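Local coordinates for kinesin-like protein KAR3 (Saccharomyces cerevisiae, PDB 1F9V) that probably couples ATP hydrolysis to force production along microtubules, as a kinesin-family motor domain that here holds ADP and a magnesium ion, at residues K132-I138 against I220-S226; R6-R12 against F56-Q62; C273-V277 against F293-T299; E41-I45 against I325-L329. The protein carries 2 engineered substitutions. All blocks are in the same frame, centred on the assembly; numbering follows the deposited sequence.

Contact 1: residues K132-I138 against I220-S226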
# COMPACT_ATOMS: atom_id res chain seq x y z
N LYS A 132 18.53 -8.95 11.77
CA LYS A 132 17.49 -9.68 12.48
C LYS A 132 16.17 -9.11 11.98
O LYS A 132 16.06 -7.91 11.77
CB LYS A 132 17.60 -9.48 13.99
CG LYS A 132 18.64 -10.37 14.64
CD LYS A 132 20.03 -9.77 14.49
CE LYS A 132 20.06 -8.31 14.94
NZ LYS A 132 21.25 -7.59 14.41
N VAL A 133 15.19 -9.98 11.78
CA VAL A 133 13.90 -9.58 11.27
C VAL A 133 12.75 -9.97 12.18
O VAL A 133 12.64 -11.13 12.59
CB VAL A 133 13.64 -10.21 9.88
CG1 VAL A 133 12.34 -9.68 9.29
CG2 VAL A 133 14.81 -9.91 8.96
N ASN A 134 11.89 -9.02 12.51
CA ASN A 134 10.73 -9.32 13.34
C ASN A 134 9.54 -8.58 12.73
O ASN A 134 9.70 -7.56 12.07
CB ASN A 134 10.98 -8.94 14.81
CG ASN A 134 10.99 -7.45 15.06
OD1 ASN A 134 10.09 -6.91 15.70
ND2 ASN A 134 12.02 -6.77 14.56
N CYS A 135 8.35 -9.12 12.93
CA CYS A 135 7.16 -8.52 12.33
C CYS A 135 5.92 -8.54 13.20
O CYS A 135 5.84 -9.25 14.20
CB CYS A 135 6.85 -9.23 11.01
SG CYS A 135 6.31 -10.97 11.20
N GLU A 136 4.94 -7.74 12.78
CA GLU A 136 3.65 -7.67 13.43
C GLU A 136 2.64 -7.63 12.29
O GLU A 136 2.97 -7.18 11.19
CB GLU A 136 3.51 -6.39 14.26
CG GLU A 136 4.47 -6.27 15.43
CD GLU A 136 5.76 -5.59 15.04
OE1 GLU A 136 5.69 -4.54 14.37
OE2 GLU A 136 6.85 -6.09 15.40
N PHE A 137 1.44 -8.12 12.55
CA PHE A 137 0.37 -8.12 11.56
C PHE A 137 -0.88 -7.67 12.30
O PHE A 137 -1.44 -8.40 13.13
CB PHE A 137 0.17 -9.52 10.96
CG PHE A 137 -0.60 -9.53 9.66
CD1 PHE A 137 -0.87 -8.35 8.97
CD2 PHE A 137 -1.06 -10.73 9.14
CE1 PHE A 137 -1.59 -8.37 7.77
CE2 PHE A 137 -1.77 -10.76 7.94
CZ PHE A 137 -2.04 -9.58 7.26
N ILE A 138 -1.31 -6.44 12.01
CA ILE A 138 -2.47 -5.88 12.66
C ILE A 138 -3.48 -5.39 11.65
O ILE A 138 -3.23 -5.38 10.44
CB ILE A 138 -2.08 -4.66 13.55
CG1 ILE A 138 -1.54 -3.53 12.67
CG2 ILE A 138 -1.02 -5.07 14.58
CD1 ILE A 138 -1.40 -2.19 13.38
N ILE A 220 -2.36 -4.23 8.11
CA ILE A 220 -0.99 -3.74 8.03
C ILE A 220 0.06 -4.76 8.47
O ILE A 220 0.05 -5.21 9.61
CB ILE A 220 -0.83 -2.46 8.90
CG1 ILE A 220 -1.93 -1.46 8.53
CG2 ILE A 220 0.54 -1.83 8.70
CD1 ILE A 220 -2.68 -0.90 9.71
N PHE A 221 0.94 -5.13 7.54
CA PHE A 221 2.02 -6.07 7.83
C PHE A 221 3.27 -5.23 8.07
O PHE A 221 3.78 -4.57 7.16
CB PHE A 221 2.21 -7.02 6.64
CG PHE A 221 2.96 -8.28 6.98
CD1 PHE A 221 4.35 -8.30 7.00
CD2 PHE A 221 2.27 -9.46 7.29
CE1 PHE A 221 5.05 -9.47 7.31
CE2 PHE A 221 2.97 -10.63 7.61
CZ PHE A 221 4.36 -10.63 7.62
N ILE A 222 3.76 -5.24 9.30
CA ILE A 222 4.92 -4.45 9.67
C ILE A 222 6.16 -5.32 9.82
O ILE A 222 6.13 -6.32 10.53
CB ILE A 222 4.67 -3.67 10.99
CG1 ILE A 222 3.39 -2.84 10.86
CG2 ILE A 222 5.85 -2.78 11.31
CD1 ILE A 222 2.91 -2.20 12.16
N ILE A 223 7.23 -4.92 9.15
CA ILE A 223 8.49 -5.64 9.18
C ILE A 223 9.61 -4.72 9.66
O ILE A 223 9.76 -3.60 9.15
CB ILE A 223 8.88 -6.15 7.77
CG1 ILE A 223 7.84 -7.16 7.28
CG2 ILE A 223 10.28 -6.74 7.79
CD1 ILE A 223 7.76 -7.28 5.77
N HIS A 224 10.40 -5.19 10.62
CA HIS A 224 11.52 -4.40 11.12
C HIS A 224 12.82 -5.11 10.75
O HIS A 224 12.98 -6.31 10.98
CB HIS A 224 11.42 -4.25 12.64
CG HIS A 224 10.07 -3.79 13.11
ND1 HIS A 224 9.64 -2.49 12.99
CD2 HIS A 224 9.05 -4.48 13.68
CE1 HIS A 224 8.41 -2.39 13.47
NE2 HIS A 224 8.03 -3.58 13.89
N LEU A 225 13.74 -4.36 10.14
CA LEU A 225 15.03 -4.92 9.74
C LEU A 225 16.10 -4.29 10.60
O LEU A 225 16.42 -3.11 10.42
CB LEU A 225 15.34 -4.61 8.28
CG LEU A 225 14.38 -5.07 7.19
CD1 LEU A 225 15.04 -4.83 5.84
CD2 LEU A 225 14.04 -6.54 7.36
N SER A 226 16.67 -5.07 11.52
CA SER A 226 17.72 -4.58 12.39
C SER A 226 19.07 -5.19 12.04
O SER A 226 19.30 -6.38 12.24
CB SER A 226 17.38 -4.87 13.85
OG SER A 226 18.30 -4.22 14.70
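His224 and Glu136, diagonal neighbours on adjacent antiparallel strands, form the polar centre of this pairing. NE2 of His224 donates to OE1 of Glu136 over 2.6 Å, meeting the syn lone pair of the oxygen and staying near the imidazole plane. A bend in the glutamate chain at chi2 (90°) brings the carboxylate back over the neighbouring strand. Both groups have second partners: OE2 bonds to Ser183 OG and His224 ND1 to Thr239 OG1, so the ring is gripped at both nitrogens. Were His224 an alanine, OE1 of Glu136 would probably lose its donor, leaving the carboxylate held through OE2, and Thr239 OG1 would lose its ring partner. Between the backbones, four hydrogen-bonded pairs satisfy the amides and carbonyls of Lys132, Asn134, Glu136 and Ile138 against Ser226, His224, Ile222 and Ile220. Ser226 O takes two donors from opposite faces of its plane, Lys132 N at 2.7 Å and Lys132 NZ at 3.2 Å. The face carrying Val133, Cys135, Phe137 and Phe221 is apolar, as suits residues packed against helices 109-124 and 192-199: the Phe221 edge meets the Phe137 face, centroids 5.1 Å apart. This is an antiparallel strand pair within the mixed central sheet of the kinesin motor domain.

Contact 2: residues R6-R12 against F56-Q62. With ADP (adenosine-5'-diphosphate), chain D; ADP (adenosine-5'-diphosphate), chain C.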
# COMPACT_ATOMS: atom_id res chain seq x y z
N ARG A 6 5.73 7.77 -4.70
CA ARG A 6 5.50 7.32 -6.07
C ARG A 6 4.14 6.64 -6.11
O ARG A 6 3.67 6.11 -5.11
CB ARG A 6 6.58 6.36 -6.51
CG ARG A 6 7.93 7.00 -6.49
CD ARG A 6 8.65 6.85 -7.79
NE ARG A 6 10.11 6.88 -7.62
CZ ARG A 6 10.78 7.78 -6.91
NH1 ARG A 6 10.14 8.76 -6.28
NH2 ARG A 6 12.10 7.71 -6.84
N VAL A 7 3.53 6.67 -7.29
CA VAL A 7 2.22 6.08 -7.47
C VAL A 7 2.19 5.13 -8.66
O VAL A 7 2.63 5.48 -9.76
CB VAL A 7 1.16 7.19 -7.71
CG1 VAL A 7 -0.21 6.57 -7.88
CG2 VAL A 7 1.18 8.18 -6.54
N TYR A 8 1.71 3.91 -8.43
CA TYR A 8 1.58 2.90 -9.48
C TYR A 8 0.10 2.54 -9.59
O TYR A 8 -0.62 2.52 -8.59
CB TYR A 8 2.31 1.60 -9.14
CG TYR A 8 3.82 1.65 -9.10
CD1 TYR A 8 4.53 2.77 -9.54
CD2 TYR A 8 4.55 0.57 -8.61
CE1 TYR A 8 5.93 2.80 -9.50
CE2 TYR A 8 5.93 0.59 -8.56
CZ TYR A 8 6.61 1.70 -9.00
OH TYR A 8 7.99 1.70 -8.94
N CYS A 9 -0.35 2.28 -10.81
CA CYS A 9 -1.73 1.86 -11.01
C CYS A 9 -1.66 0.44 -11.56
O CYS A 9 -0.75 0.13 -12.33
CB CYS A 9 -2.43 2.78 -12.02
SG CYS A 9 -4.08 2.19 -12.53
N ARG A 10 -2.58 -0.42 -11.16
CA ARG A 10 -2.59 -1.78 -11.68
C ARG A 10 -3.99 -2.21 -12.08
O ARG A 10 -4.91 -2.19 -11.26
CB ARG A 10 -2.05 -2.79 -10.67
CG ARG A 10 -2.10 -4.21 -11.22
CD ARG A 10 -1.80 -5.28 -10.17
NE ARG A 10 -1.41 -6.53 -10.81
CZ ARG A 10 -0.88 -7.57 -10.16
NH1 ARG A 10 -0.68 -7.50 -8.85
NH2 ARG A 10 -0.54 -8.66 -10.83
N ILE A 11 -4.14 -2.58 -13.34
CA ILE A 11 -5.42 -3.05 -13.85
C ILE A 11 -5.37 -4.57 -13.77
O ILE A 11 -4.50 -5.20 -14.37
CB ILE A 11 -5.64 -2.64 -15.34
CG1 ILE A 11 -5.53 -1.12 -15.48
CG2 ILE A 11 -7.00 -3.14 -15.82
CD1 ILE A 11 -5.24 -0.66 -16.89
N ARG A 12 -6.29 -5.17 -13.01
CA ARG A 12 -6.30 -6.62 -12.90
C ARG A 12 -7.00 -7.21 -14.12
O ARG A 12 -7.72 -6.51 -14.84
CB ARG A 12 -7.06 -7.05 -11.64
CG ARG A 12 -8.55 -6.73 -11.67
CD ARG A 12 -9.35 -7.67 -10.77
NE ARG A 12 -10.72 -7.23 -10.51
CZ ARG A 12 -11.72 -7.35 -11.38
NH1 ARG A 12 -11.51 -7.91 -12.57
NH2 ARG A 12 -12.94 -6.92 -11.06
N PHE A 56 1.10 8.30 -14.17
CA PHE A 56 1.64 7.75 -12.93
C PHE A 56 3.08 7.31 -13.17
O PHE A 56 3.57 7.35 -14.29
CB PHE A 56 0.79 6.56 -12.47
CG PHE A 56 -0.65 6.92 -12.21
CD1 PHE A 56 -0.99 7.81 -11.20
CD2 PHE A 56 -1.66 6.40 -13.02
CE1 PHE A 56 -2.31 8.20 -10.99
CE2 PHE A 56 -3.00 6.78 -12.82
CZ PHE A 56 -3.32 7.68 -11.80
N ASP A 57 3.76 6.90 -12.11
CA ASP A 57 5.14 6.47 -12.25
C ASP A 57 5.21 5.17 -13.04
O ASP A 57 6.19 4.89 -13.73
CB ASP A 57 5.77 6.31 -10.86
CG ASP A 57 5.91 7.64 -10.15
OD1 ASP A 57 6.81 8.42 -10.51
OD2 ASP A 57 5.11 7.91 -9.23
N LYS A 58 4.14 4.38 -12.95
CA LYS A 58 4.08 3.11 -13.67
C LYS A 58 2.64 2.62 -13.70
O LYS A 58 1.88 2.80 -12.75
CB LYS A 58 4.96 2.06 -12.99
CG LYS A 58 4.96 0.70 -13.68
CD LYS A 58 6.25 0.41 -14.46
CE LYS A 58 7.16 1.62 -14.61
NZ LYS A 58 8.60 1.23 -14.77
N ILE A 59 2.26 2.01 -14.81
CA ILE A 59 0.92 1.46 -14.93
C ILE A 59 1.06 0.02 -15.35
O ILE A 59 1.64 -0.28 -16.39
CB ILE A 59 0.06 2.23 -15.95
CG1 ILE A 59 -0.05 3.70 -15.54
CG2 ILE A 59 -1.34 1.62 -16.02
CD1 ILE A 59 -0.80 4.57 -16.53
N PHE A 60 0.56 -0.88 -14.52
CA PHE A 60 0.60 -2.31 -14.81
C PHE A 60 -0.73 -2.69 -15.44
O PHE A 60 -1.79 -2.30 -14.93
CB PHE A 60 0.80 -3.11 -13.51
CG PHE A 60 2.10 -2.83 -12.82
CD1 PHE A 60 3.29 -3.37 -13.30
CD2 PHE A 60 2.14 -2.02 -11.69
CE1 PHE A 60 4.50 -3.12 -12.66
CE2 PHE A 60 3.35 -1.75 -11.04
CZ PHE A 60 4.53 -2.30 -11.53
N ASP A 61 -0.69 -3.43 -16.54
CA ASP A 61 -1.93 -3.83 -17.19
C ASP A 61 -2.27 -5.28 -16.90
O ASP A 61 -1.61 -5.94 -16.08
CB ASP A 61 -1.86 -3.57 -18.71
CG ASP A 61 -0.82 -4.41 -19.42
OD1 ASP A 61 -0.47 -5.50 -18.91
OD2 ASP A 61 -0.36 -3.98 -20.50
N GLN A 62 -3.31 -5.79 -17.55
CA GLN A 62 -3.76 -7.15 -17.32
C GLN A 62 -2.73 -8.24 -17.60
O GLN A 62 -2.86 -9.35 -17.09
CB GLN A 62 -5.03 -7.42 -18.15
CG GLN A 62 -6.22 -6.58 -17.72
CD GLN A 62 -6.46 -5.41 -18.65
OE1 GLN A 62 -5.58 -4.57 -18.88
NE2 GLN A 62 -7.67 -5.35 -19.21
PB ADP D . 15.28 6.58 -9.51
O1B ADP D . 15.55 8.02 -9.78
O2B ADP D . 13.76 6.35 -8.97
O3B ADP D . 15.55 5.75 -10.72
PA ADP D . 15.94 5.93 -6.76
O1A ADP D . 17.22 6.14 -6.06
O2A ADP D . 14.92 6.92 -6.36
O3A ADP D . 16.18 6.09 -8.32
O5' ADP D . 15.43 4.41 -6.63
C5' ADP D . 15.42 3.57 -7.78
C4' ADP D . 14.32 2.52 -7.74
O4' ADP D . 13.85 2.19 -6.41
C3' ADP D . 13.10 2.92 -8.55
O3' ADP D . 13.20 2.56 -9.94
C2' ADP D . 11.95 2.25 -7.85
O2' ADP D . 11.66 0.94 -8.39
C1' ADP D . 12.39 2.25 -6.39
N9 ADP D . 11.81 3.41 -5.61
C8 ADP D . 12.47 4.47 -5.10
N7 ADP D . 11.60 5.27 -4.46
C5 ADP D . 10.40 4.74 -4.54
C6 ADP D . 9.10 5.07 -4.08
N6 ADP D . 8.89 6.19 -3.36
N1 ADP D . 8.04 4.25 -4.38
C2 ADP D . 8.19 3.11 -5.09
N3 ADP D . 9.43 2.78 -5.53
C4 ADP D . 10.53 3.54 -5.29
PB ADP C . -9.75 -6.76 -3.25
O1B ADP C . -9.36 -5.45 -3.84
O2B ADP C . -8.69 -7.21 -2.13
O3B ADP C . -11.13 -6.73 -2.71
PA ADP C . -9.01 -9.34 -4.33
O1A ADP C . -7.55 -9.25 -4.40
O2A ADP C . -9.39 -10.06 -3.11
O3A ADP C . -9.63 -7.89 -4.34
O5' ADP C . -9.59 -10.15 -5.56
C5' ADP C . -10.55 -9.73 -6.53
C4' ADP C . -10.69 -10.96 -7.47
O4' ADP C . -9.84 -10.70 -8.60
C3' ADP C . -10.16 -12.27 -6.87
O3' ADP C . -10.92 -13.42 -7.27
C2' ADP C . -8.72 -12.37 -7.35
O2' ADP C . -8.21 -13.72 -7.35
C1' ADP C . -8.79 -11.69 -8.71
N9 ADP C . -7.54 -10.94 -9.05
C8 ADP C . -7.22 -9.73 -8.57
N7 ADP C . -6.07 -9.33 -9.08
C5 ADP C . -5.64 -10.26 -9.90
C6 ADP C . -4.53 -10.41 -10.71
N6 ADP C . -3.61 -9.45 -10.77
N1 ADP C . -4.38 -11.55 -11.46
C2 ADP C . -5.29 -12.55 -11.43
N3 ADP C . -6.37 -12.41 -10.64
C4 ADP C . -6.58 -11.31 -9.88
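Tyr8 and Phe60 meet across two parallel strands of the central sheet of the kinesin motor domain, strand 4-11 beside the short strand 58-60. Backbone bonds set the register: Cys9 N donates to Lys58 O, Phe60 N to Cys9 O at 2.7 Å, and Ile11 N to Phe60 O. Just before Lys58, Asp57 continues the pairing with its side chain. Its OD2 accepts from Val7 N at 2.8 Å on the anti side, while its own amide donates to Val7 O; OD1 turns to a salt bridge with Arg342, so an aspartate serves both the strand and the charge of a residue far along the chain.

The aromatic contacts lie on one face of the strands. The Phe60 edge points at the Tyr8 face in an offset edge-to-face pair, planes at 77°, and Lys58 CB sits over the Tyr8 ring in a CH-pi contact, 4.0 Å from its centroid. On the other face, Phe56 lays its CD1 against Val7 CG1 and its CD2 near Cys9 CB, apolar surface that packs on helix 325-338.

Three arginines of 6-12 reach two nucleotides. Arg10, extended from CG to NE, places its guanidinium face by N6 of the ADP of chain C and anchors its NH1 on Asn66 and Thr101; Arg12 NE bonds to Gly95 O, and its CB lies near the same adenine. At the strand's other end, the guanidinium of Arg6 has N7 of the chain D adenine over one face, toward its rim, while CG lies against C6, and its NH2 donates to O2B of that ADP at 3.0 Å.

Contact 3: residues C273-V277 against F293-T299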
# COMPACT_ATOMS: atom_id res chain seq x y z
N CYS A 273 -8.31 11.15 4.94
CA CYS A 273 -7.17 11.65 5.68
C CYS A 273 -5.86 11.15 5.07
O CYS A 273 -4.90 11.91 4.92
CB CYS A 273 -7.26 11.21 7.15
SG CYS A 273 -5.84 11.72 8.14
N LEU A 274 -5.81 9.87 4.72
CA LEU A 274 -4.61 9.31 4.11
C LEU A 274 -4.25 10.09 2.84
O LEU A 274 -3.10 10.47 2.64
CB LEU A 274 -4.81 7.83 3.78
CG LEU A 274 -3.65 7.14 3.07
CD1 LEU A 274 -2.42 7.13 3.97
CD2 LEU A 274 -4.05 5.73 2.70
N GLY A 275 -5.25 10.33 2.00
CA GLY A 275 -5.01 11.07 0.77
C GLY A 275 -4.49 12.47 1.06
O GLY A 275 -3.56 12.95 0.40
N ASP A 276 -5.09 13.13 2.05
CA ASP A 276 -4.68 14.48 2.41
C ASP A 276 -3.24 14.50 2.91
O ASP A 276 -2.46 15.38 2.56
CB ASP A 276 -5.61 15.05 3.48
CG ASP A 276 -6.97 15.42 2.94
OD1 ASP A 276 -7.08 15.69 1.73
OD2 ASP A 276 -7.93 15.45 3.74
N VAL A 277 -2.89 13.52 3.74
CA VAL A 277 -1.55 13.44 4.29
C VAL A 277 -0.50 13.19 3.20
O VAL A 277 0.50 13.90 3.12
CB VAL A 277 -1.46 12.33 5.38
CG1 VAL A 277 -0.01 12.01 5.72
CG2 VAL A 277 -2.20 12.78 6.64
N PHE A 293 -1.61 14.16 10.43
CA PHE A 293 -1.30 12.78 10.83
C PHE A 293 -2.23 12.29 11.94
O PHE A 293 -2.66 11.15 11.92
CB PHE A 293 0.14 12.67 11.36
CG PHE A 293 1.20 12.83 10.31
CD1 PHE A 293 1.38 11.86 9.33
CD2 PHE A 293 2.02 13.95 10.31
CE1 PHE A 293 2.37 12.00 8.37
CE2 PHE A 293 3.02 14.11 9.35
CZ PHE A 293 3.19 13.13 8.38
N ARG A 294 -2.51 13.15 12.90
CA ARG A 294 -3.34 12.78 14.05
C ARG A 294 -4.82 12.61 13.78
O ARG A 294 -5.57 12.16 14.66
CB ARG A 294 -3.14 13.80 15.18
CG ARG A 294 -1.69 14.11 15.49
CD ARG A 294 -1.56 15.13 16.63
NE ARG A 294 -1.98 14.55 17.90
CZ ARG A 294 -1.16 13.94 18.75
NH1 ARG A 294 0.13 13.81 18.48
NH2 ARG A 294 -1.65 13.43 19.87
N ASN A 295 -5.26 12.93 12.56
CA ASN A 295 -6.67 12.83 12.21
C ASN A 295 -7.17 11.41 11.92
O ASN A 295 -8.36 11.21 11.73
CB ASN A 295 -6.99 13.74 11.03
CG ASN A 295 -7.13 15.20 11.45
OD1 ASN A 295 -7.60 16.03 10.67
ND2 ASN A 295 -6.74 15.50 12.68
N SER A 296 -6.27 10.44 11.88
CA SER A 296 -6.69 9.06 11.65
C SER A 296 -5.70 8.12 12.32
O SER A 296 -4.53 8.45 12.50
CB SER A 296 -6.81 8.75 10.15
OG SER A 296 -5.56 8.41 9.58
N LYS A 297 -6.19 6.94 12.70
CA LYS A 297 -5.35 5.96 13.37
C LYS A 297 -4.20 5.50 12.47
O LYS A 297 -3.06 5.41 12.92
CB LYS A 297 -6.20 4.77 13.81
CG LYS A 297 -5.48 3.78 14.70
CD LYS A 297 -5.07 4.42 16.01
CE LYS A 297 -6.04 4.06 17.11
NZ LYS A 297 -5.51 4.42 18.46
N LEU A 298 -4.50 5.22 11.21
CA LEU A 298 -3.48 4.74 10.28
C LEU A 298 -2.34 5.73 10.05
O LEU A 298 -1.18 5.34 10.11
CB LEU A 298 -4.11 4.39 8.93
CG LEU A 298 -3.13 3.86 7.87
CD1 LEU A 298 -2.64 2.47 8.26
CD2 LEU A 298 -3.83 3.83 6.51
N THR A 299 -2.67 6.99 9.77
CA THR A 299 -1.63 7.98 9.52
C THR A 299 -0.86 8.31 10.80
O THR A 299 0.34 8.58 10.75
CB THR A 299 -2.20 9.29 8.91
OG1 THR A 299 -3.26 9.80 9.72
CG2 THR A 299 -2.74 9.02 7.50
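Val277 and Phe293 meet with their side chains at about a right angle: CG1 of the valine approaches CE1 of the ring to 3.6 Å. CB of Phe293 points away from helix 258-281, yet the CD1-CE1 side of the ring reaches the valine. The other valine methyl, CG2, faces CG2 of Thr299 at 3.9 Å. Thr299 is turned so that each branch suits its surroundings. With OG1 set between the backbone N and the carbonyl carbon (chi1 54°), its methyl goes to helix 258-281, touching Leu274 CA and CD1 besides Val277, while the hydroxyl donates to Phe293 O over 2.6 Å. A valine in place of Thr299 would probably keep much of this apolar packing yet leave Phe293 O without that donor, so the 3-10 turn would be less firmly tied to helix 297-306. Cys273 aims SG, anti to its own N, at the polar corner, 3.6 Å from both Thr299 OG1 and Ser296 OG; a small, weakly polar thiol fits between hydroxyls and the CB of Asn295. Deeper, Leu274 meets Leu298 methyl to methyl, and both also pack on Phe89 of strand 86-91. Helix 258-281 thus packs on the start of helix 297-306, with Ser296 at its N-cap position, in a region that in kinesins probably belongs to the microtubule-binding side.

Contact 4: residues E41-I45 against I325-L329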
# COMPACT_ATOMS: atom_id res chain seq x y z
N GLU A 41 -5.78 6.54 -20.55
CA GLU A 41 -6.99 7.30 -20.86
C GLU A 41 -8.20 6.44 -20.57
O GLU A 41 -8.24 5.26 -20.91
CB GLU A 41 -7.00 7.71 -22.33
CG GLU A 41 -6.01 8.80 -22.67
CD GLU A 41 -5.84 8.99 -24.17
OE1 GLU A 41 -6.66 8.44 -24.93
OE2 GLU A 41 -4.88 9.68 -24.58
N VAL A 42 -9.20 7.05 -19.93
CA VAL A 42 -10.42 6.35 -19.59
C VAL A 42 -11.59 7.09 -20.20
O VAL A 42 -11.72 8.31 -20.04
CB VAL A 42 -10.62 6.28 -18.05
CG1 VAL A 42 -11.94 5.61 -17.71
CG2 VAL A 42 -9.46 5.54 -17.40
N THR A 43 -12.44 6.36 -20.91
CA THR A 43 -13.60 6.96 -21.56
C THR A 43 -14.86 6.15 -21.31
O THR A 43 -14.84 4.92 -21.36
CB THR A 43 -13.40 7.06 -23.08
OG1 THR A 43 -12.13 7.64 -23.36
CG2 THR A 43 -14.49 7.90 -23.70
N LYS A 44 -15.96 6.84 -21.02
CA LYS A 44 -17.25 6.19 -20.80
C LYS A 44 -18.02 6.32 -22.11
O LYS A 44 -18.05 7.40 -22.71
CB LYS A 44 -18.01 6.86 -19.66
CG LYS A 44 -17.48 6.49 -18.28
CD LYS A 44 -18.22 7.24 -17.17
CE LYS A 44 -19.73 7.04 -17.27
NZ LYS A 44 -20.29 6.20 -16.18
N ILE A 45 -18.63 5.22 -22.56
CA ILE A 45 -19.37 5.20 -23.81
C ILE A 45 -20.50 6.23 -23.92
O ILE A 45 -20.80 6.71 -25.01
CB ILE A 45 -19.94 3.78 -24.09
CG1 ILE A 45 -20.23 3.61 -25.59
CG2 ILE A 45 -21.20 3.54 -23.28
CD1 ILE A 45 -20.71 2.23 -25.97
N ILE A 325 -16.58 1.09 -13.86
CA ILE A 325 -15.97 2.32 -14.38
C ILE A 325 -16.08 3.57 -13.51
O ILE A 325 -15.16 4.39 -13.46
CB ILE A 325 -16.50 2.63 -15.80
CG1 ILE A 325 -15.54 3.58 -16.50
CG2 ILE A 325 -17.91 3.19 -15.73
CD1 ILE A 325 -14.17 2.98 -16.73
N ASN A 326 -17.19 3.73 -12.81
CA ASN A 326 -17.34 4.92 -11.97
C ASN A 326 -16.40 4.87 -10.77
O ASN A 326 -15.79 5.88 -10.42
CB ASN A 326 -18.79 5.06 -11.53
CG ASN A 326 -19.69 5.49 -12.67
OD1 ASN A 326 -19.26 6.20 -13.58
ND2 ASN A 326 -20.94 5.05 -12.63
N GLU A 327 -16.28 3.70 -10.16
CA GLU A 327 -15.39 3.57 -9.01
C GLU A 327 -13.95 3.62 -9.48
O GLU A 327 -13.07 4.10 -8.76
CB GLU A 327 -15.65 2.25 -8.28
CG GLU A 327 -16.80 2.30 -7.29
CD GLU A 327 -16.66 3.40 -6.24
OE1 GLU A 327 -15.56 3.97 -6.07
OE2 GLU A 327 -17.67 3.69 -5.58
N THR A 328 -13.71 3.13 -10.69
CA THR A 328 -12.37 3.16 -11.25
C THR A 328 -11.94 4.61 -11.42
O THR A 328 -10.81 4.98 -11.10
CB THR A 328 -12.31 2.44 -12.62
OG1 THR A 328 -12.37 1.03 -12.41
CG2 THR A 328 -11.03 2.79 -13.35
N LEU A 329 -12.85 5.44 -11.92
CA LEU A 329 -12.53 6.85 -12.10
C LEU A 329 -12.30 7.50 -10.73
O LEU A 329 -11.45 8.39 -10.60
CB LEU A 329 -13.66 7.55 -12.87
CG LEU A 329 -13.58 7.30 -14.39
CD1 LEU A 329 -14.83 7.84 -15.06
CD2 LEU A 329 -12.33 7.96 -14.97
O HOH W 1 -22.61 5.06 -15.33
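Lys44 reaches from strand 38-44 across to the first turn of helix 325-338, and its chain passes Ile325 and Leu329 before ending at Asn326. CB points at the helix. CG, placed anti to the carbonyl carbon (chi1 -77°), lies 3.9 Å from Ile325 CG1. CD comes next, 4.0 Å from CD1 of Leu329 and already near Asn326 OD1, so the methylenes rest largely on two aliphatic residues. Bends at chi3 and chi4 then swing the end of the chain round to Asn326, CE passing 3.8 Å from OD1. At the tip, NZ donates to Asn326 OD1 at 2.8 Å, with the donor tilted 22° from the amide's carbonyl plane. A water links the same two side chains, accepting from NZ at 2.7 Å and from Asn326 ND2. Lysine suits this place because its long apolar stem covers the isoleucine and leucine while its ammonium group reaches the exposed asparagine. Two residues back along the strand, Val42 adds a purely apolar touch: its CG1 reaches tip to tip toward Ile325 CD1 at 3.6 Å and also meets Leu329 CD2. Strand 38-44 is the middle strand of a small antiparallel sheet, between strands 24-28 and 51-56; the helix packs on it, the two short segments running at 144°, with Leu329 also touching His52 of strand 51-56.

Overall arrangement
Contacts 1 and 2 belong to the same mixed central sheet, on opposite sides of the chain's centre, their centres 26 Å apart. Contact 2 is the one at the nucleotides: its first strand supplies residues to both ADP pockets, whereas Phe137 of contact 1 stays about 12 Å, side chain to ligand, from a bound ADP and about 10 Å from the magnesium. Contact 3 adjoins contact 1 directly, Ile220 CD1 packing on Leu298 CD1 at 3.7 Å. Contact 4 lies about 7 Å from contact 2 at the nearest atoms, and helix 325-338 serves both. The segments of contact 4 enclose contacts 1 and 3 along the chain and alternate with those of contact 2.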